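Local coordinates for protein biotin transporter BioY (Lactococcus lactis subsp. cremoris, PDB 4DVE) that binds biotin as the membrane-embedded S component of an energy-coupling factor (ECF) transporter, probably working with the ATP-driven ECF complex to take up biotin, at residues I49-G54 / I104-T109. Sequence-based numbering, arbitrary orientation.
Sequences ILQNMG and IAWLFT. With BTN (biotin), chain D.
Trp106 reaches across from helix 100-119 and sets its indole against Ile49 and Asn52. Ile49 CD1 meets the ring at its edge, near the ring plane, 3.8 Å from Trp106 CZ2. Asn52 CB comes in obliquely beside the NE1-CE2-CZ2 rim, 3.8 Å from Trp106 NE1. Asn52 CA lies over one face, offset toward the rim. No hydrogen bond joins the two segments. Biotin shares the indole edge, with its S1 3.9 Å from Trp106 CZ2. The backbone N of Ile49 donates a nearly straight hydrogen bond (168°) to biotin O3, at 3.0 Å. Asn52 holds CG between its backbone N and carbonyl carbon (chi1 62°), which turns the amide toward the bicyclic ring of biotin; Asn52 ND2 comes 3.6 Å from biotin C6. Farther out, Lys176 hydrogen-bonds to Asn52 OD1 and to the carbonyl of Ile49; Asp173 hydrogen-bonds to Asn52 ND2 and to biotin. Val143, Ile55 and Phe74 pack on Trp106. Replacing Trp106 with alanine would probably open a gap beside the biotin sulfur and cost Ile49 CD1 and Asn52 CB their contact with the indole. Together the segments form part of the buried biotin pocket of this helical S component.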
# COMPACT_ATOMS: atom_id res chain seq x y z
N ILE A 49 5.94 -0.22 -10.71
CA ILE A 49 6.67 0.38 -9.61
C ILE A 49 6.90 -0.66 -8.51
O ILE A 49 6.38 -1.79 -8.57
CB ILE A 49 5.90 1.60 -9.00
CG1 ILE A 49 4.57 1.16 -8.37
CG2 ILE A 49 5.62 2.68 -10.06
CD1 ILE A 49 3.93 2.23 -7.48
N LEU A 50 7.65 -0.26 -7.50
CA LEU A 50 7.80 -1.06 -6.30
C LEU A 50 7.06 -0.47 -5.10
O LEU A 50 6.76 -1.20 -4.16
CB LEU A 50 9.29 -1.24 -5.98
CG LEU A 50 9.66 -2.21 -4.85
CD1 LEU A 50 9.08 -3.61 -5.06
CD2 LEU A 50 11.19 -2.26 -4.67
N GLN A 51 6.74 0.82 -5.14
CA GLN A 51 6.31 1.54 -3.93
C GLN A 51 4.98 1.04 -3.32
O GLN A 51 4.78 1.12 -2.10
CB GLN A 51 6.29 3.05 -4.25
CG GLN A 51 5.90 3.96 -3.13
CD GLN A 51 6.22 5.43 -3.43
OE1 GLN A 51 7.07 6.05 -2.76
NE2 GLN A 51 5.52 6.01 -4.38
N ASN A 52 4.07 0.52 -4.15
CA ASN A 52 2.84 -0.04 -3.64
C ASN A 52 3.04 -1.22 -2.68
O ASN A 52 2.17 -1.50 -1.86
CB ASN A 52 1.82 -0.36 -4.75
CG ASN A 52 2.32 -1.41 -5.71
OD1 ASN A 52 3.48 -1.39 -6.11
ND2 ASN A 52 1.42 -2.32 -6.12
N MSE A 53 4.19 -1.88 -2.72
CA MSE A 53 4.47 -2.94 -1.73
C MSE A 53 4.46 -2.40 -0.29
O MSE A 53 3.99 -3.09 0.66
CB MSE A 53 5.82 -3.57 -2.06
CG MSE A 53 6.11 -4.72 -1.09
SE MSE A 53 7.75 -5.70 -1.61
CE MSE A 53 9.04 -4.33 -1.06
N GLY A 54 5.04 -1.22 -0.09
CA GLY A 54 5.09 -0.63 1.25
C GLY A 54 3.69 -0.31 1.78
O GLY A 54 3.44 -0.39 2.99
N ILE A 104 -5.21 7.15 -4.37
CA ILE A 104 -6.33 7.33 -3.48
C ILE A 104 -6.70 6.00 -2.85
O ILE A 104 -6.97 5.94 -1.66
CB ILE A 104 -7.55 7.96 -4.20
CG1 ILE A 104 -7.20 9.38 -4.65
CG2 ILE A 104 -8.76 7.99 -3.29
CD1 ILE A 104 -8.18 9.98 -5.65
N ALA A 105 -6.69 4.92 -3.65
CA ALA A 105 -6.96 3.59 -3.13
C ALA A 105 -5.92 3.22 -2.04
O ALA A 105 -6.27 2.54 -1.06
CB ALA A 105 -6.98 2.54 -4.25
N TRP A 106 -4.68 3.67 -2.20
CA TRP A 106 -3.62 3.38 -1.22
C TRP A 106 -3.95 3.87 0.18
O TRP A 106 -3.62 3.21 1.14
CB TRP A 106 -2.29 3.98 -1.61
CG TRP A 106 -1.60 3.40 -2.79
CD1 TRP A 106 -1.93 2.26 -3.53
CD2 TRP A 106 -0.41 3.95 -3.44
NE1 TRP A 106 -1.04 2.07 -4.55
CE2 TRP A 106 -0.10 3.06 -4.55
CE3 TRP A 106 0.41 5.04 -3.19
CZ2 TRP A 106 1.00 3.28 -5.37
CZ3 TRP A 106 1.53 5.23 -4.01
CH2 TRP A 106 1.80 4.38 -5.09
N LEU A 107 -4.60 5.02 0.30
CA LEU A 107 -5.05 5.51 1.58
C LEU A 107 -5.96 4.54 2.33
O LEU A 107 -5.90 4.48 3.55
CB LEU A 107 -5.76 6.86 1.45
CG LEU A 107 -6.17 7.51 2.77
CD1 LEU A 107 -4.95 7.76 3.69
CD2 LEU A 107 -6.94 8.79 2.49
N PHE A 108 -6.77 3.75 1.63
CA PHE A 108 -7.72 2.83 2.27
C PHE A 108 -7.18 1.42 2.47
O PHE A 108 -7.72 0.67 3.27
CB PHE A 108 -9.00 2.75 1.43
CG PHE A 108 -9.72 4.04 1.38
CD1 PHE A 108 -10.61 4.39 2.40
CD2 PHE A 108 -9.47 4.95 0.36
CE1 PHE A 108 -11.25 5.61 2.37
CE2 PHE A 108 -10.11 6.17 0.33
CZ PHE A 108 -11.00 6.51 1.33
N THR A 109 -6.15 1.06 1.72
CA THR A 109 -5.58 -0.28 1.74
C THR A 109 -5.15 -0.74 3.14
O THR A 109 -5.52 -1.85 3.53
CB THR A 109 -4.42 -0.37 0.73
OG1 THR A 109 -4.97 -0.22 -0.58
CG2 THR A 109 -3.62 -1.68 0.82
C11 BTN D . 2.48 7.29 -8.89
O11 BTN D . 3.61 7.31 -8.35
O12 BTN D . 2.11 8.26 -9.58
C10 BTN D . 1.53 6.10 -8.72
C9 BTN D . 1.83 4.94 -9.66
C8 BTN D . 0.79 3.80 -9.48
C7 BTN D . 1.24 2.51 -10.19
C2 BTN D . 0.27 1.37 -10.00
S1 BTN D . 0.24 0.82 -8.28
C6 BTN D . -0.52 -0.72 -8.75
C5 BTN D . 0.05 -1.12 -10.14
N1 BTN D . 1.22 -1.95 -9.99
C3 BTN D . 2.33 -1.36 -10.45
O3 BTN D . 3.45 -1.86 -10.44
N2 BTN D . 1.99 -0.15 -10.92
C4 BTN D . 0.58 0.13 -10.83